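Side-chain contact in La-related protein 7 homolog (PDB 6TZN), which binds telomerase RNA ter1 and promotes its assembly with the catalytic subunit trt1 into the telomerase holoenzyme of fission yeast: residues 65-68 with 69-73. Sequence-based numbering, arbitrary orientation.
Sequences TPLH and AETCI
Thr71 turns its hydroxyl back along the helix to Leu67, where OG1 gives a hydrogen bond of 2.9 Å to Leu67 O. The backbone N of Thr71 binds that same oxygen, so one carbonyl carries two donors, which come to it from opposite faces of its plane; the hydroxyl is the more strongly tilted, 34° out of that plane. With OG1 anti to the carbonyl carbon of its own residue (chi1 -61°), the hydroxyl stands beside its own N-H and can share its acceptor. A valine in place of Thr71 would probably leave Leu67 O without its side-chain donor, keeping the backbone N of this residue, and the side chain without the bond that fixes its rotation.

The remaining bonds between the two segments are the regular i to i+4 bonds of the first two turns of the helix. Glu70 N donates to Pro66 O and Cys72 N to His68 O, both near the usual length; Ala69 N to Thr65 O is longer, 3.3 Å.

At the N-cap, Thr65 OG1 and His68 ND1 lie 2.7 Å apart in a side-chain hydrogen bond that helps fix how the imidazole is turned; Thr65 O lies in plane at the ring edge. His68 is buried, touching Trp63 and Glu46.

Side-chain contact is slight: on the exposed side a methyl of Leu67, CD1, lies 3.9 Å from the carboxylate oxygen OE1 of Glu70, the two chains crossing at a slant. Ala69 and Cys72 face inward instead, against Thr14 and Trp63 of the sheet, while Thr71 packs on Phe36 of helix 25-39.

This is a helix start with a threonine at the N-cap position, its hydroxyl bonded to the histidine three residues on, opening the second helix across the four-stranded antiparallel sheet of the RRM fold, here in the C-terminal xRRM of a LARP7-family protein.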
ATOM      1  N   THR A  65      -4.991  -7.015  -9.980  1.00 19.58           N
ATOM      2  CA  THR A  65      -4.359  -8.241 -10.454  1.00 19.52           C
ATOM      3  C   THR A  65      -3.097  -8.509  -9.650  1.00 20.36           C
ATOM      4  O   THR A  65      -2.523  -7.590  -9.058  1.00 19.06           O
ATOM      5  CB  THR A  65      -3.970  -8.165 -11.940  1.00 21.54           C
ATOM      6  OG1 THR A  65      -2.840  -7.293 -12.096  1.00 22.41           O
ATOM      7  CG2 THR A  65      -5.136  -7.691 -12.809  1.00 24.28           C
ATOM      8  N   PRO A  66      -2.610  -9.760  -9.649  1.00 20.63           N
ATOM      9  CA  PRO A  66      -1.345 -10.046  -8.947  1.00 20.43           C
ATOM     10  C   PRO A  66      -0.166  -9.243  -9.467  1.00 19.59           C
ATOM     11  O   PRO A  66       0.731  -8.892  -8.687  1.00 20.90           O
ATOM     12  CB  PRO A  66      -1.152 -11.553  -9.170  1.00 21.75           C
ATOM     13  CG  PRO A  66      -2.532 -12.072  -9.346  1.00 22.15           C
ATOM     14  CD  PRO A  66      -3.259 -11.000 -10.121  1.00 22.26           C
ATOM     15  N   LEU A  67      -0.146  -8.925 -10.761  1.00 20.91           N
ATOM     16  CA  LEU A  67       0.939  -8.111 -11.298  1.00 22.30           C
ATOM     17  C   LEU A  67       0.979  -6.733 -10.649  1.00 20.89           C
ATOM     18  O   LEU A  67       2.060  -6.212 -10.357  1.00 21.01           O
ATOM     19  CB  LEU A  67       0.814  -7.994 -12.816  1.00 25.02           C
ATOM     20  CG  LEU A  67       1.930  -7.178 -13.470  1.00 30.75           C
ATOM     21  CD1 LEU A  67       3.297  -7.783 -13.156  1.00 32.45           C
ATOM     22  CD2 LEU A  67       1.711  -7.065 -14.971  1.00 33.24           C
ATOM     23  N   HIS A  68      -0.192  -6.130 -10.408  1.00 20.59           N
ATOM     24  CA  HIS A  68      -0.238  -4.846  -9.709  1.00 18.87           C
ATOM     25  C   HIS A  68       0.338  -4.969  -8.304  1.00 17.55           C
ATOM     26  O   HIS A  68       1.119  -4.116  -7.863  1.00 18.42           O
ATOM     27  CB  HIS A  68      -1.678  -4.339  -9.623  1.00 19.70           C
ATOM     28  CG  HIS A  68      -2.249  -3.870 -10.925  1.00 23.86           C
ATOM     29  ND1 HIS A  68      -3.064  -4.657 -11.709  1.00 27.42           N
ATOM     30  CD2 HIS A  68      -2.147  -2.681 -11.565  1.00 26.39           C
ATOM     31  CE1 HIS A  68      -3.426  -3.980 -12.783  1.00 26.79           C
ATOM     32  NE2 HIS A  68      -2.886  -2.777 -12.719  1.00 27.71           N
ATOM     33  N   ALA A  69      -0.049  -6.024  -7.580  1.00 17.57           N
ATOM     34  CA  ALA A  69       0.453  -6.209  -6.222  1.00 17.60           C
ATOM     35  C   ALA A  69       1.966  -6.382  -6.215  1.00 17.87           C
ATOM     36  O   ALA A  69       2.659  -5.810  -5.366  1.00 18.01           O
ATOM     37  CB  ALA A  69      -0.232  -7.399  -5.549  1.00 17.23           C
ATOM     38  N   GLU A  70       2.498  -7.161  -7.161  1.00 19.60           N
ATOM     39  CA  GLU A  70       3.944  -7.343  -7.243  1.00 21.27           C
ATOM     40  C   GLU A  70       4.652  -6.031  -7.552  1.00 19.95           C
ATOM     41  O   GLU A  70       5.724  -5.748  -6.999  1.00 20.48           O
ATOM     42  CB  GLU A  70       4.264  -8.376  -8.324  1.00 25.45           C
ATOM     43  CG  GLU A  70       5.721  -8.817  -8.354  1.00 33.59           C
ATOM     44  CD  GLU A  70       5.985  -9.874  -9.406  1.00 48.91           C
ATOM     45  OE1 GLU A  70       5.471  -9.731 -10.537  1.00 52.22           O
ATOM     46  OE2 GLU A  70       6.705 -10.848  -9.102  1.00 57.52           O
ATOM     47  N   THR A  71       4.073  -5.221  -8.442  1.00 19.11           N
ATOM     48  CA  THR A  71       4.667  -3.928  -8.760  1.00 19.69           C
ATOM     49  C   THR A  71       4.721  -3.042  -7.520  1.00 18.86           C
ATOM     50  O   THR A  71       5.711  -2.337  -7.285  1.00 19.29           O
ATOM     51  CB  THR A  71       3.860  -3.257  -9.874  1.00 21.72           C
ATOM     52  OG1 THR A  71       3.880  -4.076 -11.051  1.00 25.08           O
ATOM     53  CG2 THR A  71       4.410  -1.875 -10.197  1.00 23.73           C
ATOM     54  N   CYS A  72       3.658  -3.067  -6.714  1.00 19.13           N
ATOM     55  CA  CYS A  72       3.639  -2.304  -5.471  1.00 18.45           C
ATOM     56  C   CYS A  72       4.763  -2.750  -4.540  1.00 17.76           C
ATOM     57  O   CYS A  72       5.495  -1.919  -3.982  1.00 18.48           O
ATOM     58  CB  CYS A  72       2.277  -2.476  -4.802  1.00 18.14           C
ATOM     59  SG  CYS A  72       2.155  -1.710  -3.180  1.00 20.10           S
ATOM     60  N   ILE A  73       4.910  -4.064  -4.350  1.00 18.62           N
ATOM     61  CA  ILE A  73       5.967  -4.576  -3.478  1.00 18.78           C
ATOM     62  C   ILE A  73       7.334  -4.113  -3.964  1.00 19.25           C
ATOM     63  O   ILE A  73       8.166  -3.638  -3.180  1.00 20.19           O
ATOM     64  CB  ILE A  73       5.895  -6.111  -3.383  1.00 20.47           C
ATOM     65  CG1 ILE A  73       4.548  -6.559  -2.813  1.00 23.76           C
ATOM     66  CG2 ILE A  73       7.053  -6.641  -2.547  1.00 23.16           C
ATOM     67  CD1 ILE A  73       4.224  -5.946  -1.495  1.00 25.16           C
TER